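Local structure of predicted acetamidase/formamidase (Thermoanaerobacter tengcongensis, 3TKK) at residues Ser46-Asp52 against Leu108-Val112; Leu77-Lys83 against Val205-Val211; Lys89-Thr94 against Gly195-Val201; Ile137-Lys142 against Phe171-Val175. The protein probably hydrolyses carbon-nitrogen bonds in linear amides such as formamide and acetamide, and binds zinc and calcium ions. All blocks are in the same frame, centred on the assembly; numbering follows the deposited sequence.

Interaction 1. Residues Ser46-Asp52 against Leu108-Val112; sequences SNEDKLD and LYSKV
Asn47 buries more surface here than any other residue, about 67 Å², with Leu108, Val112 and Ser110 close behind on the strand 108-112. It opens a type II' beta turn, Asn47 to Lys50, closed by Lys50 N to Asn47 O at 3.1 Å; phi/psi of 50/-111° at Glu48 and -70/-26° at Asp49 set the turn. CA-to-CB of Asn47 points sideways, and with chi1 at m the amide turns in to the backbone of the extended strand: Val112 N donates to Asn47 OD1 (3.2 Å, 161°), and Asn47 ND2 makes a weak bond to Ser110 O (3.3 Å). One side-chain amide thus serves a donor and an acceptor two residues apart on the strand, in place of main-chain pairing; the nearest CA atoms, Ser46 to Val112, stay 6.1 Å apart. Leu108, Ser110 and Val112 point toward the loop, alternating with Tyr109 and Lys111, which point away. Val112 CG2 packs on Ser46 C (3.7 Å), Leu51 CD1 lies 3.5 Å from Ser110 OG, and Asp52 OD1 sits 3.4 Å from Leu108 CD1. This is a surface loop docked by its side chains onto a strand. Ile44 of the same loop touches Ser110 and Val112, while strand 108-116 pairs with strand 89-95 through Tyr109 with Thr94 and Lys111 with Leu92, and Tyr109 packs on Glu261 of the second subunit.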
loop_
_atom_site.group_PDB
_atom_site.type_symbol
_atom_site.label_atom_id
_atom_site.label_comp_id
_atom_site.label_asym_id
_atom_site.label_seq_id
_atom_site.Cartn_x
_atom_site.Cartn_y
_atom_site.Cartn_z
ATOM N N SER A 46 32.619 5.938 1.819
ATOM C CA SER A 46 33.105 6.302 0.506
ATOM C C SER A 46 32.975 5.082 -0.398
ATOM O O SER A 46 32.809 3.959 0.079
ATOM C CB SER A 46 34.565 6.772 0.587
ATOM O OG SER A 46 35.176 6.702 -0.680
ATOM N N ASN A 47 33.023 5.311 -1.709
ATOM C CA ASN A 47 33.114 4.210 -2.644
ATOM C C ASN A 47 34.521 3.683 -2.797
ATOM O O ASN A 47 35.308 3.624 -1.836
ATOM C CB ASN A 47 32.594 4.642 -4.027
ATOM C CG ASN A 47 31.049 4.697 -4.107
ATOM O OD1 ASN A 47 30.456 5.783 -4.164
ATOM N ND2 ASN A 47 30.399 3.517 -4.138
ATOM N N GLU A 48 34.842 3.369 -4.044
ATOM C CA GLU A 48 36.078 2.685 -4.321
ATOM C C GLU A 48 36.090 1.498 -3.340
ATOM O O GLU A 48 35.249 0.585 -3.446
ATOM C CB GLU A 48 37.272 3.631 -4.091
ATOM C CG GLU A 48 38.629 3.152 -4.668
ATOM C CD GLU A 48 39.810 3.420 -3.711
ATOM O OE1 GLU A 48 39.541 3.808 -2.547
ATOM O OE2 GLU A 48 40.994 3.244 -4.108
ATOM N N ASP A 49 36.999 1.563 -2.355
ATOM C CA ASP A 49 37.357 0.443 -1.445
ATOM C C ASP A 49 36.242 0.086 -0.441
ATOM O O ASP A 49 36.173 -1.064 0.045
ATOM C CB ASP A 49 38.680 0.753 -0.659
ATOM C CG ASP A 49 39.962 0.115 -1.284
ATOM O OD1 ASP A 49 40.816 -0.398 -0.506
ATOM O OD2 ASP A 49 40.141 0.150 -2.524
ATOM N N LYS A 50 35.387 1.062 -0.114
ATOM C CA LYS A 50 34.322 0.808 0.853
ATOM C C LYS A 50 33.139 0.084 0.211
ATOM O O LYS A 50 32.219 0.709 -0.360
ATOM C CB LYS A 50 33.891 2.083 1.578
ATOM C CG LYS A 50 34.882 2.522 2.650
ATOM C CD LYS A 50 34.387 3.725 3.380
ATOM C CE LYS A 50 35.074 3.831 4.715
ATOM N NZ LYS A 50 34.098 4.152 5.793
ATOM N N LEU A 51 33.214 -1.248 0.299
ATOM C CA LEU A 51 32.166 -2.147 -0.161
ATOM C C LEU A 51 31.718 -3.080 0.976
ATOM O O LEU A 51 32.406 -3.217 2.006
ATOM C CB LEU A 51 32.599 -2.948 -1.414
ATOM C CG LEU A 51 31.480 -3.693 -2.193
ATOM C CD1 LEU A 51 30.091 -3.024 -2.004
ATOM C CD2 LEU A 51 31.820 -3.909 -3.705
ATOM N N ASP A 52 30.539 -3.681 0.780
ATOM C CA ASP A 52 29.950 -4.624 1.747
ATOM C C ASP A 52 30.876 -5.834 2.049
ATOM O O ASP A 52 30.753 -6.928 1.470
ATOM C CB ASP A 52 28.517 -5.048 1.327
ATOM C CG ASP A 52 27.509 -3.864 1.352
ATOM O OD1 ASP A 52 27.468 -3.105 0.354
ATOM O OD2 ASP A 52 26.764 -3.693 2.361
ATOM N N LEU A 108 27.492 -7.749 -5.002
ATOM C CA LEU A 108 26.950 -6.879 -3.996
ATOM C C LEU A 108 27.188 -5.417 -4.454
ATOM O O LEU A 108 28.221 -5.104 -4.989
ATOM C CB LEU A 108 27.671 -7.124 -2.651
ATOM C CG LEU A 108 26.749 -6.947 -1.429
ATOM C CD1 LEU A 108 25.854 -5.604 -1.375
ATOM C CD2 LEU A 108 25.800 -8.191 -1.341
ATOM N N TYR A 109 26.238 -4.526 -4.220
ATOM C CA TYR A 109 26.359 -3.201 -4.780
ATOM C C TYR A 109 26.203 -2.250 -3.663
ATOM O O TYR A 109 25.407 -2.526 -2.783
ATOM C CB TYR A 109 25.178 -2.939 -5.710
ATOM C CG TYR A 109 25.073 -1.521 -6.279
ATOM C CD1 TYR A 109 25.772 -1.150 -7.414
ATOM C CD2 TYR A 109 24.247 -0.568 -5.685
ATOM C CE1 TYR A 109 25.669 0.164 -7.976
ATOM C CE2 TYR A 109 24.118 0.749 -6.253
ATOM C CZ TYR A 109 24.815 1.062 -7.406
ATOM O OH TYR A 109 24.651 2.317 -7.943
ATOM N N SER A 110 26.987 -1.164 -3.672
ATOM C CA SER A 110 26.626 0.043 -2.901
ATOM C C SER A 110 27.041 1.294 -3.648
ATOM O O SER A 110 27.962 1.271 -4.454
ATOM C CB SER A 110 27.330 0.093 -1.544
ATOM O OG SER A 110 28.727 0.142 -1.730
ATOM N N LYS A 111 26.354 2.404 -3.379
ATOM C CA LYS A 111 26.689 3.664 -3.969
ATOM C C LYS A 111 26.547 4.705 -2.900
ATOM O O LYS A 111 25.456 4.824 -2.270
ATOM C CB LYS A 111 25.654 4.033 -5.009
ATOM C CG LYS A 111 26.033 5.316 -5.787
ATOM C CD LYS A 111 24.972 5.529 -6.821
ATOM C CE LYS A 111 25.692 6.116 -8.002
ATOM N NZ LYS A 111 26.796 7.007 -7.459
ATOM N N VAL A 112 27.586 5.513 -2.725
ATOM C CA VAL A 112 27.473 6.593 -1.732
ATOM C C VAL A 112 26.973 7.793 -2.520
ATOM O O VAL A 112 27.503 8.038 -3.572
ATOM C CB VAL A 112 28.876 6.937 -1.158
ATOM C CG1 VAL A 112 28.883 8.260 -0.362
ATOM C CG2 VAL A 112 29.360 5.795 -0.276
#

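Interaction 2. Residues Leu77-Lys83 against Val205-Val211; sequences LKVKIKK and VLLEVEV
Seven main-chain hydrogen bonds hold these antiparallel strands together. Lys78 N to Glu210 O is 2.8 Å and Glu210 N to Lys78 O 2.7 Å; Lys80 N to Glu208 O and Glu208 N to Lys80 O are both 2.9 Å. A classic beta bulge follows: Lys82 N (2.7 Å) and Lys83 N (3.2 Å) both donate to Leu206 O, and Leu206 N returns to Lys83 O at 2.8 Å. Lys82, at phi/psi -94/-45°, is the extra residue. The axes approach to 4.6 Å at 158°. The non-hydrogen-bonded pairs Leu77-Val211, Val79-Val209 and Ile81-Leu207 share one face; Lys78, Lys80, Lys83, Leu206, Glu208 and Glu210 share the opposite one. Lys82 NZ bridges Glu208 OE1 at 3.2 Å and also Glu31 on the neighbouring strand, and an all-t Lys78 puts NZ 3.9 Å from Glu210 OE1, a long salt bridge. On the apolar face Val79 CG1 meets Leu207 CD2 (4.0 Å), Ile81 CD1 meets Leu207 CB (4.2 Å), and Leu77 CD1 touches Val209 CB (4.3 Å). Leu182 of strand 180-186 packs on Val205 and Leu207. The alternation makes this pair amphipathic: one face carries complementary charges across the strands, and the other supplies aliphatic side chains to the protein interior.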
loop_
_atom_site.group_PDB
_atom_site.type_symbol
_atom_site.label_atom_id
_atom_site.label_comp_id
_atom_site.label_asym_id
_atom_site.label_seq_id
_atom_site.Cartn_x
_atom_site.Cartn_y
_atom_site.Cartn_z
ATOM N N LEU A 77 3.689 3.627 25.201
ATOM C CA LEU A 77 4.577 4.828 25.114
ATOM C C LEU A 77 4.328 5.574 23.861
ATOM O O LEU A 77 4.446 4.992 22.766
ATOM C CB LEU A 77 6.015 4.420 25.101
ATOM C CG LEU A 77 7.156 5.432 25.028
ATOM C CD1 LEU A 77 7.273 5.997 26.467
ATOM C CD2 LEU A 77 8.490 4.721 24.630
ATOM N N LYS A 78 4.065 6.875 23.999
ATOM C CA LYS A 78 3.897 7.765 22.852
ATOM C C LYS A 78 5.178 8.590 22.609
ATOM O O LYS A 78 5.747 9.128 23.562
ATOM C CB LYS A 78 2.693 8.665 23.101
ATOM C CG LYS A 78 2.610 9.915 22.162
ATOM C CD LYS A 78 1.351 10.789 22.573
ATOM C CE LYS A 78 1.660 12.251 22.246
ATOM N NZ LYS A 78 0.391 13.053 22.474
ATOM N N VAL A 79 5.632 8.573 21.334
ATOM C CA VAL A 79 6.890 9.147 20.943
ATOM C C VAL A 79 6.551 10.135 19.820
ATOM O O VAL A 79 6.122 9.792 18.712
ATOM C CB VAL A 79 7.918 8.095 20.462
ATOM C CG1 VAL A 79 9.277 8.821 20.051
ATOM C CG2 VAL A 79 8.055 6.881 21.429
ATOM N N LYS A 80 6.678 11.395 20.112
ATOM C CA LYS A 80 6.398 12.424 19.124
ATOM C C LYS A 80 7.716 12.708 18.394
ATOM O O LYS A 80 8.693 13.223 19.039
ATOM C CB LYS A 80 5.874 13.674 19.865
ATOM C CG LYS A 80 5.490 14.792 18.906
ATOM C CD LYS A 80 4.906 16.064 19.665
ATOM C CE LYS A 80 3.600 15.807 20.420
ATOM N NZ LYS A 80 3.878 14.879 21.567
ATOM N N ILE A 81 7.742 12.470 17.054
ATOM C CA ILE A 81 8.895 12.796 16.196
ATOM C C ILE A 81 8.771 14.298 15.750
ATOM O O ILE A 81 7.937 14.635 14.890
ATOM C CB ILE A 81 8.920 11.918 14.973
ATOM C CG1 ILE A 81 8.812 10.402 15.390
ATOM C CG2 ILE A 81 10.283 12.189 14.211
ATOM C CD1 ILE A 81 9.846 10.090 16.448
ATOM N N LYS A 82 9.610 15.149 16.304
ATOM C CA LYS A 82 9.523 16.591 16.015
ATOM C C LYS A 82 10.436 16.976 14.897
ATOM O O LYS A 82 10.047 17.717 14.063
ATOM C CB LYS A 82 9.816 17.334 17.302
ATOM C CG LYS A 82 8.712 17.046 18.378
ATOM C CD LYS A 82 8.831 18.116 19.439
ATOM C CE LYS A 82 8.040 17.743 20.692
ATOM N NZ LYS A 82 8.092 18.941 21.637
ATOM N N LYS A 83 11.666 16.527 14.884
ATOM C CA LYS A 83 12.568 16.864 13.800
ATOM C C LYS A 83 13.461 15.739 13.441
ATOM O O LYS A 83 13.930 15.038 14.327
ATOM C CB LYS A 83 13.521 17.948 14.226
ATOM C CG LYS A 83 13.134 19.265 13.739
ATOM C CD LYS A 83 14.388 20.079 13.805
ATOM C CE LYS A 83 14.878 20.189 15.288
ATOM N NZ LYS A 83 14.602 21.636 15.758
ATOM N N VAL A 205 17.520 12.990 15.710
ATOM C CA VAL A 205 16.035 12.984 15.800
ATOM C C VAL A 205 15.704 13.765 17.086
ATOM O O VAL A 205 16.192 13.365 18.210
ATOM C CB VAL A 205 15.467 11.552 15.962
ATOM C CG1 VAL A 205 13.905 11.576 16.298
ATOM C CG2 VAL A 205 15.769 10.712 14.711
ATOM N N LEU A 206 14.977 14.906 16.954
ATOM C CA LEU A 206 14.295 15.513 18.115
ATOM C C LEU A 206 12.970 14.851 18.424
ATOM O O LEU A 206 12.008 14.934 17.593
ATOM C CB LEU A 206 14.131 17.055 17.967
ATOM C CG LEU A 206 13.485 17.806 19.152
ATOM C CD1 LEU A 206 14.306 17.741 20.430
ATOM C CD2 LEU A 206 13.287 19.423 18.859
ATOM N N LEU A 207 12.876 14.146 19.567
ATOM C CA LEU A 207 11.613 13.491 19.921
ATOM C C LEU A 207 11.180 13.815 21.359
ATOM O O LEU A 207 11.955 14.331 22.220
ATOM C CB LEU A 207 11.651 12.020 19.762
ATOM C CG LEU A 207 12.771 11.290 20.502
ATOM C CD1 LEU A 207 12.389 11.195 21.939
ATOM C CD2 LEU A 207 13.080 9.885 19.832
ATOM N N GLU A 208 9.939 13.477 21.640
ATOM C CA GLU A 208 9.438 13.679 22.993
ATOM C C GLU A 208 8.765 12.382 23.389
ATOM O O GLU A 208 8.259 11.689 22.512
ATOM C CB GLU A 208 8.441 14.834 23.030
ATOM C CG GLU A 208 7.689 14.797 24.326
ATOM C CD GLU A 208 6.664 15.923 24.494
ATOM O OE1 GLU A 208 6.848 16.972 23.822
ATOM O OE2 GLU A 208 5.689 15.742 25.289
ATOM N N VAL A 209 8.809 12.000 24.659
ATOM C CA VAL A 209 8.191 10.782 25.089
ATOM C C VAL A 209 7.047 11.089 26.049
ATOM O O VAL A 209 7.177 11.975 26.865
ATOM C CB VAL A 209 9.159 9.800 25.772
ATOM C CG1 VAL A 209 10.127 9.126 24.782
ATOM C CG2 VAL A 209 9.987 10.536 26.946
ATOM N N GLU A 210 5.960 10.296 25.986
ATOM C CA GLU A 210 4.873 10.337 27.014
ATOM C C GLU A 210 4.377 8.937 27.363
ATOM O O GLU A 210 4.121 8.159 26.480
ATOM C CB GLU A 210 3.674 11.054 26.491
ATOM C CG GLU A 210 3.899 12.529 26.417
ATOM C CD GLU A 210 2.613 13.275 26.109
ATOM O OE1 GLU A 210 1.456 12.694 26.194
ATOM O OE2 GLU A 210 2.776 14.459 25.804
ATOM N N VAL A 211 4.166 8.689 28.635
ATOM C CA VAL A 211 3.571 7.431 29.056
ATOM C C VAL A 211 2.028 7.613 28.998
ATOM O O VAL A 211 1.494 8.577 29.539
ATOM C CB VAL A 211 4.078 7.100 30.458
ATOM C CG1 VAL A 211 3.403 5.854 30.974
ATOM C CG2 VAL A 211 5.581 6.936 30.369
#

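Interaction 3. Residues Lys89-Thr94 against Gly195-Val201; sequences KGVLAT and GVSGVEV. With ZN (zinc ion), chain F.
Glu200, a ligand of the zinc site, is held by its backbone against the edge of strand 89-95. Its carboxylate chelates the ion through OE1 (2.1 Å) and OE2 (2.2 Å), water 2 lies 2.0 Å from the zinc, and Asp184, His186 and Cys39, the last modified to 3-sulfinoalanine, complete the site. Chi1 and chi2 of Glu200, both m, lead the carboxylate away from the strand, and Gly198 N donates to Glu200 OE2 (2.9 Å). The segments run antiparallel, 157° apart, with one bridge: Val91 N to Glu200 O and Glu200 N to Val91 O, each 2.9 Å. Beyond it they diverge, to 5.8 Å between CA atoms at Ala93-Ser197. Ser197 OG spans the gap, accepting from Ala93 N (3.3 Å), while water 1 links Ala93 O (2.8 Å) to Ser197 N (2.9 Å). Thr94 OG1 donates to Gly195 O (2.8 Å). Gly90 CA comes within 3.1 Å of Glu200 O. Leu92 CD2 packs on Val199 CG2 (3.9 Å), and both residues touch Ile269 of the second subunit. A metal-bearing loop, tied to a sheet edge by one beta bridge and side-chain and water-mediated bonds, thus carries a ligand to a zinc site beside a calcium ion.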
loop_
_atom_site.group_PDB
_atom_site.type_symbol
_atom_site.label_atom_id
_atom_site.label_comp_id
_atom_site.label_asym_id
_atom_site.label_seq_id
_atom_site.Cartn_x
_atom_site.Cartn_y
_atom_site.Cartn_z
ATOM N N LYS A 89 25.747 12.951 3.410
ATOM C CA LYS A 89 25.872 11.866 2.447
ATOM C C LYS A 89 25.091 10.634 2.908
ATOM O O LYS A 89 24.723 10.579 4.062
ATOM C CB LYS A 89 27.300 11.467 2.217
ATOM C CG LYS A 89 27.835 10.500 3.209
ATOM C CD LYS A 89 29.378 10.727 3.199
ATOM C CE LYS A 89 29.942 10.443 4.600
ATOM N NZ LYS A 89 29.817 9.004 4.882
ATOM N N GLY A 90 24.749 9.722 1.983
ATOM C CA GLY A 90 24.058 8.472 2.389
ATOM C C GLY A 90 24.479 7.319 1.504
ATOM O O GLY A 90 25.234 7.513 0.569
ATOM N N VAL A 91 23.988 6.131 1.765
ATOM C CA VAL A 91 24.456 5.013 0.987
ATOM C C VAL A 91 23.252 4.251 0.500
ATOM O O VAL A 91 22.280 4.112 1.266
ATOM C CB VAL A 91 25.217 4.086 1.926
ATOM C CG1 VAL A 91 25.782 2.877 1.161
ATOM C CG2 VAL A 91 26.425 4.939 2.610
ATOM N N LEU A 92 23.329 3.742 -0.743
ATOM C CA LEU A 92 22.325 2.913 -1.335
ATOM C C LEU A 92 23.041 1.571 -1.468
ATOM O O LEU A 92 24.247 1.552 -1.893
ATOM C CB LEU A 92 21.979 3.416 -2.760
ATOM C CG LEU A 92 21.209 4.699 -2.558
ATOM C CD1 LEU A 92 21.203 5.504 -3.782
ATOM C CD2 LEU A 92 19.787 4.217 -2.174
ATOM N N ALA A 93 22.317 0.492 -1.178
ATOM C CA ALA A 93 22.790 -0.894 -1.288
ATOM C C ALA A 93 21.808 -1.786 -1.955
ATOM O O ALA A 93 20.571 -1.672 -1.748
ATOM C CB ALA A 93 23.180 -1.452 0.123
ATOM N N THR A 94 22.319 -2.715 -2.797
ATOM C CA THR A 94 21.450 -3.820 -3.229
ATOM C C THR A 94 22.330 -4.949 -3.699
ATOM O O THR A 94 23.488 -4.898 -3.479
ATOM C CB THR A 94 20.562 -3.405 -4.421
ATOM O OG1 THR A 94 19.563 -4.415 -4.669
ATOM C CG2 THR A 94 21.386 -3.128 -5.723
ATOM N N GLY A 195 14.450 -2.598 -3.207
ATOM C CA GLY A 195 15.863 -2.854 -3.584
ATOM C C GLY A 195 16.671 -3.416 -2.393
ATOM O O GLY A 195 17.807 -3.790 -2.532
ATOM N N VAL A 196 16.055 -3.391 -1.211
ATOM C CA VAL A 196 16.668 -3.809 0.088
ATOM C C VAL A 196 16.987 -2.608 1.027
ATOM O O VAL A 196 16.954 -2.718 2.282
ATOM C CB VAL A 196 17.847 -4.793 -0.041
ATOM C CG1 VAL A 196 19.274 -4.184 0.036
ATOM C CG2 VAL A 196 17.795 -5.867 1.149
ATOM N N SER A 197 17.253 -1.439 0.490
ATOM C CA SER A 197 17.653 -0.412 1.404
ATOM C C SER A 197 17.004 0.909 1.044
ATOM O O SER A 197 16.407 1.137 0.033
ATOM C CB SER A 197 19.222 -0.128 1.422
ATOM O OG SER A 197 19.421 0.843 0.304
ATOM N N GLY A 198 17.139 1.820 1.964
ATOM C CA GLY A 198 16.749 3.228 1.802
ATOM C C GLY A 198 17.974 4.015 1.415
ATOM O O GLY A 198 18.970 3.433 1.095
ATOM N N VAL A 199 17.871 5.333 1.288
ATOM C CA VAL A 199 19.047 6.185 1.344
ATOM C C VAL A 199 19.521 6.229 2.862
ATOM O O VAL A 199 19.049 7.040 3.715
ATOM C CB VAL A 199 18.818 7.592 0.724
ATOM C CG1 VAL A 199 20.193 8.464 0.803
ATOM C CG2 VAL A 199 18.259 7.539 -0.747
ATOM N N GLU A 200 20.455 5.334 3.172
ATOM C CA GLU A 200 20.879 5.035 4.533
ATOM C C GLU A 200 21.778 6.186 5.015
ATOM O O GLU A 200 22.800 6.517 4.422
ATOM C CB GLU A 200 21.687 3.758 4.561
ATOM C CG GLU A 200 20.937 2.536 4.042
ATOM C CD GLU A 200 19.660 2.190 4.823
ATOM O OE1 GLU A 200 19.546 2.579 6.041
ATOM O OE2 GLU A 200 18.743 1.400 4.326
ATOM N N VAL A 201 21.365 6.842 6.062
ATOM C CA VAL A 201 22.196 7.939 6.539
ATOM C C VAL A 201 22.294 8.006 8.070
ATOM O O VAL A 201 21.406 7.542 8.738
ATOM C CB VAL A 201 21.540 9.283 6.169
ATOM C CG1 VAL A 201 21.438 9.472 4.618
ATOM C CG2 VAL A 201 20.076 9.312 6.721
HETATM ZN ZN ZN F . 17.869 1.309 6.356
HETATM O O HOH W 1 18.050 -0.618 -2.205
HETATM O O HOH W 2 16.831 -0.341 5.763
#

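Interaction 4. Residues Ile137-Lys142 against Phe171-Val175; sequences IGVAPK and FPVFV
This is a buried, mainly apolar contact between two strand ends and the loops that follow them, where strand 133-138 and strand 168-172 leave their separate sheets. The two paths run roughly alongside, 42° apart end to end, without a direct hydrogen bond; CA atoms stand 7.3 Å apart at Gly138-Phe171 and close to 4.7 Å at Lys142-Phe174. Phe171, chi1 m, fills the wide end. Gly138 CA lies over one face of its ring, a CH-pi contact 4.3 Å from the centroid and 26° off the normal, while Ile137 CG1 reaches Phe171 CZ at 3.7 Å. Val139 wedges between the two phenylalanines, its CG1 3.9 Å from Phe171 CB and its CG2 4.0 Å from Phe174 CD2, at the edge of that ring. Where the paths converge, Phe174 CB packs 3.3 Å from Lys142 N and 3.4 Å from Ala140 O, and Ala140 CB meets Val175 CG2 at 4.0 Å. Water 3 bridges the backbones, donating to Ala140 O (2.7 Å) and accepting from Phe174 N (3.1 Å). Both segments also pair outward: Phe171 with Leu77 of strand 76-86, Gly138 with Ala181 of strand 180-186, and Ile137 with Gly156 of strand 155-157. Leu77 and Val79 pack on Val139 and Phe171 respectively, so the contact fills the space where the ends of two sheets meet.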
loop_
_atom_site.group_PDB
_atom_site.type_symbol
_atom_site.label_atom_id
_atom_site.label_comp_id
_atom_site.label_asym_id
_atom_site.label_seq_id
_atom_site.Cartn_x
_atom_site.Cartn_y
_atom_site.Cartn_z
ATOM N N ILE A 137 12.748 1.672 15.248
ATOM C CA ILE A 137 12.392 2.393 16.445
ATOM C C ILE A 137 11.466 1.472 17.220
ATOM O O ILE A 137 10.611 0.789 16.621
ATOM C CB ILE A 137 11.684 3.707 16.240
ATOM C CG1 ILE A 137 11.276 4.255 17.618
ATOM C CG2 ILE A 137 10.433 3.546 15.257
ATOM C CD1 ILE A 137 10.865 5.971 17.367
ATOM N N GLY A 138 11.733 1.316 18.521
ATOM C CA GLY A 138 11.020 0.277 19.285
ATOM C C GLY A 138 11.310 0.332 20.765
ATOM O O GLY A 138 12.165 1.112 21.236
ATOM N N VAL A 139 10.650 -0.538 21.508
ATOM C CA VAL A 139 10.918 -0.743 22.909
ATOM C C VAL A 139 11.291 -2.219 23.099
ATOM O O VAL A 139 11.272 -2.985 22.164
ATOM C CB VAL A 139 9.617 -0.494 23.698
ATOM C CG1 VAL A 139 9.100 0.930 23.433
ATOM C CG2 VAL A 139 8.470 -1.625 23.254
ATOM N N ALA A 140 11.668 -2.581 24.328
ATOM C CA ALA A 140 12.072 -3.952 24.577
ATOM C C ALA A 140 10.853 -4.866 24.552
ATOM O O ALA A 140 9.800 -4.533 25.054
ATOM C CB ALA A 140 12.798 -4.105 25.948
ATOM N N PRO A 141 11.020 -6.040 23.933
ATOM C CA PRO A 141 10.019 -7.056 24.022
ATOM C C PRO A 141 9.870 -7.635 25.418
ATOM O O PRO A 141 10.771 -7.514 26.285
ATOM C CB PRO A 141 10.523 -8.191 23.075
ATOM C CG PRO A 141 11.838 -7.743 22.459
ATOM C CD PRO A 141 12.281 -6.476 23.292
ATOM N N LYS A 142 8.750 -8.320 25.625
ATOM C CA LYS A 142 8.464 -8.937 26.923
ATOM C C LYS A 142 9.566 -9.913 27.272
ATOM O O LYS A 142 10.138 -9.862 28.319
ATOM C CB LYS A 142 7.109 -9.638 26.847
ATOM C CG LYS A 142 6.434 -9.908 28.212
ATOM C CD LYS A 142 4.998 -10.421 27.864
ATOM C CE LYS A 142 4.663 -11.819 28.465
ATOM N NZ LYS A 142 3.693 -12.460 27.487
ATOM N N PHE A 171 3.637 2.748 21.196
ATOM C CA PHE A 171 4.094 1.420 21.347
ATOM C C PHE A 171 3.498 0.772 22.575
ATOM O O PHE A 171 3.514 1.382 23.684
ATOM C CB PHE A 171 5.665 1.444 21.641
ATOM C CG PHE A 171 6.480 1.852 20.468
ATOM C CD1 PHE A 171 6.686 0.978 19.426
ATOM C CD2 PHE A 171 7.046 3.068 20.434
ATOM C CE1 PHE A 171 7.405 1.375 18.245
ATOM C CE2 PHE A 171 7.777 3.521 19.276
ATOM C CZ PHE A 171 7.992 2.637 18.209
ATOM N N PRO A 172 3.051 -0.449 22.442
ATOM C CA PRO A 172 2.822 -1.166 23.694
ATOM C C PRO A 172 4.072 -1.331 24.522
ATOM O O PRO A 172 5.121 -1.678 23.968
ATOM C CB PRO A 172 2.439 -2.594 23.258
ATOM C CG PRO A 172 2.445 -2.649 21.742
ATOM C CD PRO A 172 3.071 -1.314 21.248
ATOM N N VAL A 173 3.958 -1.196 25.856
ATOM C CA VAL A 173 5.068 -1.360 26.824
ATOM C C VAL A 173 5.086 -2.796 27.351
ATOM O O VAL A 173 4.092 -3.303 27.896
ATOM C CB VAL A 173 4.936 -0.342 28.012
ATOM C CG1 VAL A 173 6.162 -0.365 28.890
ATOM C CG2 VAL A 173 4.893 1.119 27.403
ATOM N N PHE A 174 6.219 -3.469 27.164
ATOM C CA PHE A 174 6.407 -4.821 27.626
ATOM C C PHE A 174 7.183 -4.900 28.924
ATOM O O PHE A 174 6.998 -5.850 29.658
ATOM C CB PHE A 174 6.989 -5.688 26.513
ATOM C CG PHE A 174 6.074 -5.708 25.277
ATOM C CD1 PHE A 174 4.883 -6.444 25.294
ATOM C CD2 PHE A 174 6.352 -4.936 24.195
ATOM C CE1 PHE A 174 4.045 -6.438 24.225
ATOM C CE2 PHE A 174 5.503 -4.886 23.105
ATOM C CZ PHE A 174 4.361 -5.633 23.080
ATOM N N VAL A 175 8.052 -3.912 29.207
ATOM C CA VAL A 175 8.878 -3.936 30.387
ATOM C C VAL A 175 8.938 -2.586 30.994
ATOM O O VAL A 175 8.807 -1.530 30.345
ATOM C CB VAL A 175 10.333 -4.380 30.139
ATOM C CG1 VAL A 175 10.365 -5.590 29.241
ATOM C CG2 VAL A 175 11.057 -3.286 29.453
HETATM O O HOH W 3 9.033 -2.386 26.573
#

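Overall arrangement
Interactions 2 and 4 form one cluster, centres about 15 Å apart: strands 76-86 and 168-172 are neighbours in the large mixed sheet, and Leu77 N lies 2.7 Å from Phe171 O. Interactions 1 and 3 form another, about 11 Å apart, on strands 108-116 and 89-95 of the four-stranded antiparallel sheet. The clusters lie apart: interactions 1 and 4 are about 34 Å apart between centres, on opposite sides of the chain's centre. Along the chain, interaction 4 is nested inside interaction 3, which is nested inside interaction 2, whereas interaction 1 crosses interactions 2 and 3. Residues far apart in sequence meet in both clusters, and Glu200 of interaction 3 places a zinc ligand in the one shared with interaction 1.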